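Local coordinates for N-acetylgalactosaminyltransferase 7 (Homo sapiens, PDB 6IWR), which is a two-domain glycosyltransferase that joins a GT-A domain to a ricin-type beta-trefoil lectin domain, at residues Y484-M489 and H573-S578; M536-H539 and E544-E547; G227-K232 and F338-G343; A256-D261 and A333-F338. One frame throughout, in Å; residues are numbered along the deposited sequence.

Contact 1 (Y484-M489 and H573-S578); sequences YCIDSM and HQVFIS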
loop_
_atom_site.group_PDB
_atom_site.type_symbol
_atom_site.label_atom_id
_atom_site.label_comp_id
_atom_site.label_asym_id
_atom_site.label_seq_id
_atom_site.Cartn_x
_atom_site.Cartn_y
_atom_site.Cartn_z
ATOM N N TYR A 484 -13.986 14.173 17.737
ATOM C CA TYR A 484 -13.756 12.917 17.054
ATOM C C TYR A 484 -14.536 12.890 15.755
ATOM O O TYR A 484 -15.660 13.392 15.687
ATOM C CB TYR A 484 -14.141 11.741 17.932
ATOM C CG TYR A 484 -13.233 11.576 19.120
ATOM C CD1 TYR A 484 -11.904 11.143 18.961
ATOM C CD2 TYR A 484 -13.693 11.827 20.410
ATOM C CE1 TYR A 484 -11.050 10.965 20.072
ATOM C CE2 TYR A 484 -12.851 11.655 21.523
ATOM C CZ TYR A 484 -11.530 11.232 21.345
ATOM O OH TYR A 484 -10.709 11.068 22.442
ATOM N N CYS A 485 -13.910 12.338 14.725
ATOM C CA CYS A 485 -14.427 12.305 13.367
ATOM C C CYS A 485 -14.383 10.871 12.851
ATOM O O CYS A 485 -13.480 10.097 13.189
ATOM C CB CYS A 485 -13.606 13.209 12.426
ATOM S SG CYS A 485 -14.059 14.961 12.462
ATOM N N ILE A 486 -15.378 10.506 12.043
ATOM C CA ILE A 486 -15.254 9.256 11.319
ATOM C C ILE A 486 -14.116 9.443 10.344
ATOM O O ILE A 486 -13.942 10.528 9.769
ATOM C CB ILE A 486 -16.564 8.864 10.614
ATOM C CG1 ILE A 486 -17.701 8.720 11.653
ATOM C CG2 ILE A 486 -16.354 7.572 9.827
ATOM C CD1 ILE A 486 -19.053 8.271 11.113
ATOM N N ASP A 487 -13.280 8.420 10.206
ATOM C CA ASP A 487 -12.228 8.576 9.226
ATOM C C ASP A 487 -11.778 7.225 8.698
ATOM O O ASP A 487 -11.832 6.195 9.381
ATOM C CB ASP A 487 -11.120 9.472 9.802
ATOM C CG ASP A 487 -9.755 8.837 9.865
ATOM O OD1 ASP A 487 -9.128 8.490 8.837
ATOM O OD2 ASP A 487 -9.269 8.802 10.994
ATOM N N SER A 488 -11.434 7.249 7.420
ATOM C CA SER A 488 -11.337 6.041 6.627
ATOM C C SER A 488 -10.106 5.227 6.980
ATOM O O SER A 488 -10.069 4.020 6.725
ATOM C CB SER A 488 -11.299 6.444 5.155
ATOM O OG SER A 488 -11.668 5.365 4.331
ATOM N N MET A 489 -9.084 5.867 7.555
ATOM C CA MET A 489 -7.732 5.312 7.573
ATOM C C MET A 489 -7.256 4.980 6.165
ATOM O O MET A 489 -6.391 4.126 5.983
ATOM C CB MET A 489 -7.646 4.063 8.456
ATOM C CG MET A 489 -8.158 4.259 9.853
ATOM S SD MET A 489 -7.488 5.755 10.551
ATOM C CE MET A 489 -8.131 5.587 12.213
ATOM N N HIS A 573 -12.435 4.262 19.883
ATOM C CA HIS A 573 -12.240 4.724 18.496
ATOM C C HIS A 573 -12.933 3.838 17.459
ATOM O O HIS A 573 -12.362 3.430 16.467
ATOM C CB HIS A 573 -10.765 4.879 18.159
ATOM C CG HIS A 573 -10.089 6.011 18.864
ATOM N ND1 HIS A 573 -10.587 6.585 20.008
ATOM C CD2 HIS A 573 -8.939 6.662 18.592
ATOM C CE1 HIS A 573 -9.777 7.542 20.407
ATOM N NE2 HIS A 573 -8.772 7.612 19.560
ATOM N N GLN A 574 -14.185 3.552 17.738
ATOM C CA GLN A 574 -15.016 2.557 17.080
ATOM C C GLN A 574 -16.262 3.199 16.498
ATOM O O GLN A 574 -16.920 4.011 17.154
ATOM C CB GLN A 574 -15.432 1.472 18.056
ATOM C CG GLN A 574 -15.411 0.081 17.489
ATOM C CD GLN A 574 -14.967 -0.936 18.512
ATOM O OE1 GLN A 574 -15.589 -1.073 19.562
ATOM N NE2 GLN A 574 -13.861 -1.635 18.225
ATOM N N VAL A 575 -16.577 2.830 15.265
ATOM C CA VAL A 575 -17.769 3.304 14.578
ATOM C C VAL A 575 -18.644 2.100 14.264
ATOM O O VAL A 575 -18.200 1.161 13.591
ATOM C CB VAL A 575 -17.422 4.067 13.291
ATOM C CG1 VAL A 575 -18.685 4.298 12.481
ATOM C CG2 VAL A 575 -16.719 5.373 13.611
ATOM N N PHE A 576 -19.886 2.126 14.721
ATOM C CA PHE A 576 -20.780 1.011 14.430
ATOM C C PHE A 576 -22.192 1.563 14.306
ATOM O O PHE A 576 -22.416 2.766 14.457
ATOM C CB PHE A 576 -20.669 -0.068 15.512
ATOM C CG PHE A 576 -20.825 0.469 16.897
ATOM C CD1 PHE A 576 -22.097 0.633 17.445
ATOM C CD2 PHE A 576 -19.719 0.846 17.651
ATOM C CE1 PHE A 576 -22.273 1.146 18.725
ATOM C CE2 PHE A 576 -19.891 1.369 18.946
ATOM C CZ PHE A 576 -21.173 1.514 19.476
ATOM N N ILE A 577 -23.149 0.678 14.015
ATOM C CA ILE A 577 -24.572 1.017 14.048
ATOM C C ILE A 577 -25.248 0.188 15.134
ATOM O O ILE A 577 -25.015 -1.018 15.245
ATOM C CB ILE A 577 -25.275 0.799 12.691
ATOM C CG1 ILE A 577 -25.145 -0.647 12.228
ATOM C CG2 ILE A 577 -24.743 1.722 11.633
ATOM C CD1 ILE A 577 -25.979 -0.947 11.007
ATOM N N SER A 578 -26.083 0.835 15.935
ATOM C CA SER A 578 -26.815 0.174 17.003
ATOM C C SER A 578 -28.246 0.703 17.003
ATOM O O SER A 578 -28.577 1.612 16.242
ATOM C CB SER A 578 -26.131 0.404 18.342
ATOM O OG SER A 578 -25.832 1.770 18.465
#
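Tyr484 and His573 set their rings obliquely against each other, planes 59° apart and centroids 5.3 Å apart, an arrangement that is neither a stack nor a T-shaped pair. The nearest atoms are Tyr484 CE1 and His573 CE1, 3.7 Å apart, so the phenol ring meets the imidazole at the carbon between its two nitrogens. Both nitrogens are engaged: ND1 bonds to Glu570 O and NE2 to Glu279 OE2 of the second subunit. Held from two sides, the imidazole has little freedom to rotate, and with two acceptors it may well be protonated.

Two residues further along each segment the contact turns aliphatic. Ile486 and Val575 approach at about a right angle, with CG1 of Ile486 4.0 Å from CG2 of Val575. Branched residues suit this buried place because their methyl and methylene groups pack between strands that do not pair with each other. The contact thus joins two two-stranded hairpins of the ricin-type beta-trefoil domain: strand 484-487 pairs with strand 498-501, and strand 575-578 with strand 565-568. Leu566 packs on both Ile486 and Val575, while Leu499 touches Tyr484 and Val575.

Contact 2 (M536-H539 and E544-E547); sequences MITH and EFKE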
loop_
_atom_site.group_PDB
_atom_site.type_symbol
_atom_site.label_atom_id
_atom_site.label_comp_id
_atom_site.label_asym_id
_atom_site.label_seq_id
_atom_site.Cartn_x
_atom_site.Cartn_y
_atom_site.Cartn_z
ATOM N N MET A 536 -18.384 -0.587 6.929
ATOM C CA MET A 536 -17.346 -0.991 6.010
ATOM C C MET A 536 -17.319 -0.012 4.843
ATOM O O MET A 536 -18.297 0.690 4.582
ATOM C CB MET A 536 -17.646 -2.421 5.560
ATOM C CG MET A 536 -16.641 -3.118 4.669
ATOM S SD MET A 536 -17.390 -4.665 4.112
ATOM C CE MET A 536 -19.045 -4.087 3.740
ATOM N N ILE A 537 -16.176 0.048 4.160
ATOM C CA ILE A 537 -15.964 0.869 2.969
ATOM C C ILE A 537 -15.713 -0.072 1.795
ATOM O O ILE A 537 -14.829 -0.932 1.878
ATOM C CB ILE A 537 -14.759 1.805 3.152
ATOM C CG1 ILE A 537 -15.174 3.194 3.529
ATOM C CG2 ILE A 537 -14.040 2.008 1.843
ATOM C CD1 ILE A 537 -14.278 4.209 2.849
ATOM N N THR A 538 -16.465 0.082 0.701
ATOM C CA THR A 538 -16.228 -0.759 -0.472
ATOM C C THR A 538 -16.449 0.025 -1.740
ATOM O O THR A 538 -16.925 1.160 -1.721
ATOM C CB THR A 538 -17.152 -1.978 -0.579
ATOM O OG1 THR A 538 -17.965 -2.097 0.593
ATOM C CG2 THR A 538 -16.338 -3.234 -0.791
ATOM N N HIS A 539 -16.162 -0.639 -2.856
ATOM C CA HIS A 539 -16.454 -0.057 -4.150
ATOM C C HIS A 539 -17.962 -0.007 -4.390
ATOM O O HIS A 539 -18.721 -0.900 -3.992
ATOM C CB HIS A 539 -15.765 -0.827 -5.272
ATOM C CG HIS A 539 -15.942 -0.186 -6.611
ATOM N ND1 HIS A 539 -16.575 -0.814 -7.663
ATOM C CD2 HIS A 539 -15.623 1.055 -7.050
ATOM C CE1 HIS A 539 -16.610 0.003 -8.702
ATOM N NE2 HIS A 539 -16.041 1.144 -8.355
ATOM N N GLU A 544 -26.042 0.746 -5.602
ATOM C CA GLU A 544 -25.532 -0.144 -4.581
ATOM C C GLU A 544 -25.373 0.630 -3.285
ATOM O O GLU A 544 -24.867 1.754 -3.287
ATOM C CB GLU A 544 -24.200 -0.753 -5.023
ATOM C CG GLU A 544 -24.260 -2.260 -5.229
ATOM C CD GLU A 544 -22.966 -2.826 -5.801
ATOM O OE1 GLU A 544 -22.190 -2.040 -6.404
ATOM O OE2 GLU A 544 -22.728 -4.050 -5.634
ATOM N N PHE A 545 -25.836 0.040 -2.188
ATOM C CA PHE A 545 -25.665 0.630 -0.867
ATOM C C PHE A 545 -26.379 1.980 -0.742
ATOM O O PHE A 545 -25.899 2.884 -0.054
ATOM C CB PHE A 545 -24.182 0.771 -0.546
ATOM C CG PHE A 545 -23.382 -0.441 -0.879
ATOM C CD1 PHE A 545 -23.731 -1.666 -0.363
ATOM C CD2 PHE A 545 -22.277 -0.360 -1.719
ATOM C CE1 PHE A 545 -22.991 -2.787 -0.667
ATOM C CE2 PHE A 545 -21.533 -1.484 -2.034
ATOM C CZ PHE A 545 -21.890 -2.691 -1.503
ATOM N N LYS A 546 -27.522 2.129 -1.429
ATOM C CA LYS A 546 -28.389 3.292 -1.235
ATOM C C LYS A 546 -29.046 3.213 0.137
ATOM O O LYS A 546 -30.261 3.037 0.228
ATOM C CB LYS A 546 -29.462 3.368 -2.325
ATOM C CG LYS A 546 -28.927 3.477 -3.749
ATOM C CD LYS A 546 -29.820 2.716 -4.739
ATOM C CE LYS A 546 -30.606 3.631 -5.657
ATOM N NZ LYS A 546 -31.345 4.682 -4.903
ATOM N N GLU A 547 -28.276 3.346 1.216
ATOM C CA GLU A 547 -28.809 2.842 2.473
ATOM C C GLU A 547 -28.623 3.776 3.675
ATOM O O GLU A 547 -28.706 3.315 4.819
ATOM C CB GLU A 547 -28.182 1.472 2.749
ATOM C CG GLU A 547 -26.675 1.513 2.895
ATOM C CD GLU A 547 -26.086 0.154 3.230
ATOM O OE1 GLU A 547 -26.077 -0.740 2.347
ATOM O OE2 GLU A 547 -25.653 -0.028 4.390
HETATM O O HOH W 1 -19.062 -2.745 -7.306
#
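The Phe545 ring turns its edge to the carbonyl oxygen of His539, which lies in the plane of the ring at 3.5 Å from CE2. An aromatic C-H edge carries a slight positive charge, so it is a reasonable neighbour for a carbonyl oxygen. Over one face, off centre, lies CG of the preceding residue, Glu544, 4.3 Å above the plane. Thr538 OG1 approaches the ring obliquely and more distantly. Phe545 reaches across because its CG lies beside the backbone N (chi1 -45°) and anti to the carbonyl carbon; the ring also packs on Thr527.

The other flat group, the exposed imidazole of His539, is linked only weakly to Glu544 by a water. Its ND1 is 3.2 Å from the water, which in turn donates a weak bond to Glu544 OE1. Polar side chains suit this exposed edge of the domain, whereas Phe545, only partly exposed, packs on the strand.

Beyond the ring the loop bends through an inverse gamma turn centred on Lys546. The whole is a surface connection of the ricin-type beta-trefoil lectin domain, where the loop leaving strand 534-539 folds back beside that strand before strand 548-551 begins.

Contact 3 (G227-K232 and F338-G343); sequences GAQKAK and FFFELG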
loop_
_atom_site.group_PDB
_atom_site.type_symbol
_atom_site.label_atom_id
_atom_site.label_comp_id
_atom_site.label_asym_id
_atom_site.label_seq_id
_atom_site.Cartn_x
_atom_site.Cartn_y
_atom_site.Cartn_z
ATOM N N GLY A 227 8.725 23.617 -24.473
ATOM C CA GLY A 227 9.100 22.769 -25.589
ATOM C C GLY A 227 8.537 23.275 -26.900
ATOM O O GLY A 227 9.277 23.489 -27.871
ATOM N N ALA A 228 7.207 23.496 -26.949
ATOM C CA ALA A 228 6.616 24.030 -28.174
ATOM C C ALA A 228 7.339 25.288 -28.637
ATOM O O ALA A 228 7.453 25.535 -29.841
ATOM C CB ALA A 228 5.128 24.320 -27.973
ATOM N N GLN A 229 7.855 26.082 -27.705
ATOM C CA GLN A 229 8.419 27.369 -28.083
ATOM C C GLN A 229 9.877 27.255 -28.508
ATOM O O GLN A 229 10.332 27.999 -29.386
ATOM C CB GLN A 229 8.263 28.340 -26.929
ATOM C CG GLN A 229 6.847 28.432 -26.530
ATOM C CD GLN A 229 6.642 29.281 -25.308
ATOM O OE1 GLN A 229 7.359 29.152 -24.315
ATOM N NE2 GLN A 229 5.643 30.156 -25.368
ATOM N N LYS A 230 10.620 26.334 -27.912
ATOM C CA LYS A 230 12.022 26.160 -28.248
ATOM C C LYS A 230 12.232 25.161 -29.370
ATOM O O LYS A 230 13.367 25.007 -29.831
ATOM C CB LYS A 230 12.819 25.746 -27.002
ATOM C CG LYS A 230 13.044 26.922 -26.025
ATOM C CD LYS A 230 13.149 26.449 -24.583
ATOM C CE LYS A 230 13.777 27.508 -23.698
ATOM N NZ LYS A 230 14.840 28.244 -24.447
ATOM N N ALA A 231 11.174 24.501 -29.831
ATOM C CA ALA A 231 11.285 23.472 -30.863
ATOM C C ALA A 231 10.600 24.052 -32.085
ATOM O O ALA A 231 9.390 23.926 -32.253
ATOM C CB ALA A 231 10.659 22.157 -30.437
ATOM N N LYS A 232 11.390 24.695 -32.937
ATOM C CA LYS A 232 10.860 25.589 -33.951
ATOM C C LYS A 232 10.927 25.033 -35.363
ATOM O O LYS A 232 10.234 25.559 -36.239
ATOM C CB LYS A 232 11.626 26.907 -33.930
ATOM C CG LYS A 232 11.633 27.590 -32.607
ATOM C CD LYS A 232 12.812 28.511 -32.571
ATOM C CE LYS A 232 12.561 29.700 -31.691
ATOM N NZ LYS A 232 12.983 30.902 -32.473
ATOM N N PHE A 338 -1.145 25.048 -35.025
ATOM C CA PHE A 338 -2.450 24.770 -34.464
ATOM C C PHE A 338 -2.445 24.691 -32.949
ATOM O O PHE A 338 -3.292 25.260 -32.302
ATOM C CB PHE A 338 -2.968 23.469 -35.038
ATOM C CG PHE A 338 -4.349 23.135 -34.613
ATOM C CD1 PHE A 338 -5.390 23.977 -34.899
ATOM C CD2 PHE A 338 -4.602 21.978 -33.936
ATOM C CE1 PHE A 338 -6.663 23.668 -34.507
ATOM C CE2 PHE A 338 -5.873 21.658 -33.549
ATOM C CZ PHE A 338 -6.902 22.506 -33.831
ATOM N N PHE A 339 -1.462 24.006 -32.388
ATOM C CA PHE A 339 -1.217 24.066 -30.960
ATOM C C PHE A 339 -1.068 25.513 -30.500
ATOM O O PHE A 339 -1.649 25.914 -29.487
ATOM C CB PHE A 339 0.025 23.253 -30.613
ATOM C CG PHE A 339 0.100 22.879 -29.183
ATOM C CD1 PHE A 339 -1.042 22.873 -28.413
ATOM C CD2 PHE A 339 1.307 22.539 -28.603
ATOM C CE1 PHE A 339 -0.983 22.518 -27.091
ATOM C CE2 PHE A 339 1.380 22.186 -27.278
ATOM C CZ PHE A 339 0.231 22.171 -26.518
ATOM N N PHE A 340 -0.309 26.330 -31.239
ATOM C CA PHE A 340 -0.242 27.732 -30.833
ATOM C C PHE A 340 -1.592 28.420 -31.006
ATOM O O PHE A 340 -2.023 29.163 -30.114
ATOM C CB PHE A 340 0.871 28.473 -31.568
ATOM C CG PHE A 340 2.206 28.240 -30.961
ATOM C CD1 PHE A 340 2.661 29.030 -29.913
ATOM C CD2 PHE A 340 2.983 27.171 -31.376
ATOM C CE1 PHE A 340 3.891 28.781 -29.312
ATOM C CE2 PHE A 340 4.199 26.920 -30.790
ATOM C CZ PHE A 340 4.662 27.732 -29.754
ATOM N N GLU A 341 -2.337 28.094 -32.048
ATOM C CA GLU A 341 -3.657 28.689 -32.199
ATOM C C GLU A 341 -4.543 28.327 -31.001
ATOM O O GLU A 341 -5.345 29.135 -30.547
ATOM C CB GLU A 341 -4.295 28.263 -33.518
ATOM C CG GLU A 341 -3.615 28.872 -34.732
ATOM C CD GLU A 341 -4.228 28.420 -36.036
ATOM O OE1 GLU A 341 -4.223 27.205 -36.306
ATOM O OE2 GLU A 341 -4.711 29.281 -36.795
ATOM N N LEU A 342 -4.431 27.093 -30.527
ATOM C CA LEU A 342 -5.017 26.688 -29.256
ATOM C C LEU A 342 -4.316 27.462 -28.147
ATOM O O LEU A 342 -4.925 27.873 -27.170
ATOM C CB LEU A 342 -4.911 25.178 -29.059
ATOM C CG LEU A 342 -6.028 24.310 -29.654
ATOM C CD1 LEU A 342 -6.890 25.056 -30.660
ATOM C CD2 LEU A 342 -5.463 23.043 -30.270
ATOM N N GLY A 343 -3.014 27.650 -28.338
ATOM C CA GLY A 343 -2.202 28.553 -27.546
ATOM C C GLY A 343 -2.038 28.522 -26.041
ATOM O O GLY A 343 -2.215 29.554 -25.408
#
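Ala228 and Phe340 join the C-terminal part of helix 219-230 to helix 336-342, within the alpha/beta architecture of a GT-A glycosyltransferase. The methyl group of Ala228 points toward the second helix and sits 3.9 Å from CZ of Phe340; its small size lets a large ring come up close to the backbone. Ala228 CB also lies 4.3 Å from CD2 of Phe339, which it meets obliquely. Leu237 and Tyr239 of strand 236-240 touch both Ala228 and Phe339, so helix 219-230, helix 336-342 and strand 236-240 meet here.

The next residue, Gln229, is exposed, and its aliphatic part does the touching. Its CG approaches the edge of Phe340 at 4.0 Å from CZ, and beyond CG the chain runs extended (chi2 175°). The amide and ring planes are only 20° apart. Glutamine suits this exposed position because its methylene groups can pack on the phenylalanine while an amide tolerates solvent. Phe340 itself has CG beside its backbone N (chi1 -81°), which carries the ring out to the first helix.

The helix ends soon after, and Ala231, the first residue past it, packs on strand 179-186. The backbone oxygen of Ala228 serves two neighbours: it accepts a hydrogen bond from Arg336 NH2, and it lies in the plane of the Phe340 ring, at its edge, 3.6 Å from CZ.

Contact 4 (A256-D261 and A333-F338); sequences APISKD and AIEREF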
loop_
_atom_site.group_PDB
_atom_site.type_symbol
_atom_site.label_atom_id
_atom_site.label_comp_id
_atom_site.label_asym_id
_atom_site.label_seq_id
_atom_site.Cartn_x
_atom_site.Cartn_y
_atom_site.Cartn_z
ATOM N N ALA A 256 0.148 11.103 -40.836
ATOM C CA ALA A 256 -0.703 11.187 -42.019
ATOM C C ALA A 256 -1.975 11.973 -41.734
ATOM O O ALA A 256 -2.284 12.914 -42.484
ATOM C CB ALA A 256 -1.005 9.779 -42.552
ATOM N N PRO A 257 -2.741 11.678 -40.691
ATOM C CA PRO A 257 -4.000 12.425 -40.510
ATOM C C PRO A 257 -3.784 13.925 -40.362
ATOM O O PRO A 257 -4.542 14.708 -40.951
ATOM C CB PRO A 257 -4.631 11.784 -39.265
ATOM C CG PRO A 257 -3.681 10.725 -38.804
ATOM C CD PRO A 257 -2.573 10.555 -39.760
ATOM N N ILE A 258 -2.745 14.353 -39.637
ATOM C CA ILE A 258 -2.475 15.787 -39.490
ATOM C C ILE A 258 -2.122 16.415 -40.831
ATOM O O ILE A 258 -2.386 17.599 -41.064
ATOM C CB ILE A 258 -1.348 16.030 -38.467
ATOM C CG1 ILE A 258 -1.610 15.219 -37.194
ATOM C CG2 ILE A 258 -1.208 17.511 -38.165
ATOM C CD1 ILE A 258 -0.466 15.221 -36.252
ATOM N N SER A 259 -1.525 15.640 -41.729
ATOM C CA SER A 259 -1.167 16.164 -43.040
ATOM C C SER A 259 -2.388 16.352 -43.942
ATOM O O SER A 259 -2.384 17.253 -44.783
ATOM C CB SER A 259 -0.132 15.249 -43.695
ATOM O OG SER A 259 0.947 14.972 -42.801
ATOM N N LYS A 260 -3.439 15.515 -43.819
ATOM C CA LYS A 260 -4.675 15.844 -44.545
ATOM C C LYS A 260 -5.283 17.114 -43.978
ATOM O O LYS A 260 -5.787 17.958 -44.724
ATOM C CB LYS A 260 -5.729 14.711 -44.520
ATOM C CG LYS A 260 -6.168 14.238 -45.953
ATOM C CD LYS A 260 -7.702 13.941 -46.314
ATOM C CE LYS A 260 -7.949 13.776 -47.930
ATOM N NZ LYS A 260 -7.865 12.437 -48.779
ATOM N N ASP A 261 -5.160 17.308 -42.667
ATOM C CA ASP A 261 -6.022 18.235 -41.934
ATOM C C ASP A 261 -5.281 18.722 -40.694
ATOM O O ASP A 261 -5.118 17.963 -39.736
ATOM C CB ASP A 261 -7.325 17.528 -41.565
ATOM C CG ASP A 261 -8.269 18.392 -40.749
ATOM O OD1 ASP A 261 -7.868 19.436 -40.186
ATOM O OD2 ASP A 261 -9.443 17.998 -40.656
ATOM N N ALA A 333 0.658 14.122 -31.066
ATOM C CA ALA A 333 1.172 14.933 -32.165
ATOM C C ALA A 333 0.117 15.964 -32.550
ATOM O O ALA A 333 -1.063 15.622 -32.681
ATOM C CB ALA A 333 1.534 14.038 -33.362
ATOM N N ILE A 334 0.530 17.232 -32.685
ATOM C CA ILE A 334 -0.291 18.294 -33.265
ATOM C C ILE A 334 0.566 19.073 -34.230
ATOM O O ILE A 334 1.778 19.211 -34.043
ATOM C CB ILE A 334 -0.875 19.327 -32.272
ATOM C CG1 ILE A 334 -0.138 19.384 -30.963
ATOM C CG2 ILE A 334 -2.399 19.223 -32.084
ATOM C CD1 ILE A 334 -1.036 20.222 -30.021
ATOM N N GLU A 335 -0.102 19.649 -35.234
ATOM C CA GLU A 335 0.563 20.637 -36.062
ATOM C C GLU A 335 0.964 21.817 -35.184
ATOM O O GLU A 335 0.207 22.251 -34.311
ATOM C CB GLU A 335 -0.347 21.069 -37.199
ATOM C CG GLU A 335 0.361 21.717 -38.358
ATOM C CD GLU A 335 -0.216 23.086 -38.664
ATOM O OE1 GLU A 335 -0.321 23.889 -37.704
ATOM O OE2 GLU A 335 -0.581 23.337 -39.851
ATOM N N ARG A 336 2.173 22.304 -35.352
ATOM C CA ARG A 336 2.727 23.254 -34.415
ATOM C C ARG A 336 1.997 24.585 -34.316
ATOM O O ARG A 336 1.832 25.124 -33.249
ATOM C CB ARG A 336 4.195 23.476 -34.724
ATOM C CG ARG A 336 4.930 24.204 -33.633
ATOM C CD ARG A 336 6.233 24.728 -34.145
ATOM N NE ARG A 336 6.935 25.484 -33.143
ATOM C CZ ARG A 336 7.010 26.796 -33.149
ATOM N NH1 ARG A 336 6.405 27.466 -34.100
ATOM N NH2 ARG A 336 7.668 27.426 -32.207
ATOM N N GLU A 337 1.587 25.122 -35.447
ATOM C CA GLU A 337 0.835 26.349 -35.464
ATOM C C GLU A 337 -0.505 26.180 -34.781
ATOM O O GLU A 337 -0.957 27.055 -34.071
ATOM C CB GLU A 337 0.636 26.801 -36.898
ATOM C CG GLU A 337 1.260 28.137 -37.215
ATOM C CD GLU A 337 0.676 28.764 -38.458
ATOM O OE1 GLU A 337 0.575 28.064 -39.488
ATOM O OE2 GLU A 337 0.323 29.957 -38.404
ATOM N N PHE A 338 -1.145 25.048 -35.025
ATOM C CA PHE A 338 -2.450 24.770 -34.464
ATOM C C PHE A 338 -2.445 24.691 -32.949
ATOM O O PHE A 338 -3.292 25.260 -32.302
ATOM C CB PHE A 338 -2.968 23.469 -35.038
ATOM C CG PHE A 338 -4.349 23.135 -34.613
ATOM C CD1 PHE A 338 -5.390 23.977 -34.899
ATOM C CD2 PHE A 338 -4.602 21.978 -33.936
ATOM C CE1 PHE A 338 -6.663 23.668 -34.507
ATOM C CE2 PHE A 338 -5.873 21.658 -33.549
ATOM C CZ PHE A 338 -6.902 22.506 -33.831
#
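Ile258 carries this contact with both of its branches. Its CD1 lies over Ala333, 3.7 Å from that residue's CB and 3.6 Å from its O, while CG2 rests 3.8 Å from CB of Glu335. The isoleucine thus straddles Ala333 and Glu335, both pointing toward the helix. With chi1 at -48° its CG1 stands beside the backbone N and CG2 is anti to that N, which directs the two branches to two different strand residues. A beta-branched residue is well suited to spanning them, and a small alanine lets CD1 come near the strand backbone.

Glu335 meets Ile258 with CB and its backbone N, because its chain bends about the CB-CG bond and its carboxylate turns to other partners. It is the N-cap residue of helix 336-342: OE1 accepts from Phe338 N at 3.0 Å, and the N approaches nearly along the C-O axis, but the N-H is bent (142°). OE2 forms a salt bridge with Arg262. One oxygen thus closes the helix start while the other ties it to a neighbouring loop.

Further out, Thr266 of strand 264-274 touches Ile258, and Ile238 of strand 236-240 touches Ala333. The axes of the short segments 256-260 and 333-335 come within 8.8 Å at 19°, the near-parallel packing of a helix on a sheet that characterises alpha/beta folds such as GT-A.

Overall arrangement
Contacts 1 and 2 belong to the lectin domain and contacts 3 and 4 to the GT-A part, on opposite sides of the chain's centre, with contact centres 47 to 55 Å apart. Contact 4 is buried, aliphatic at its centre, with a charged cap beside it; contact 2 lies at the surface and includes a weak water bridge; contacts 1 and 3 are partly buried and built on aromatic rings beside small or branched aliphatic groups. Contacts 3 and 4 share Phe338 and helix 336-342, and Arg336 of contact 4 probably bonds to Ala228 O, and more weakly to Ala231 O, of contact 3. Contacts 1 and 2 touch by packing of Ser488 on Ile537. Contact 1 alone reaches the second subunit.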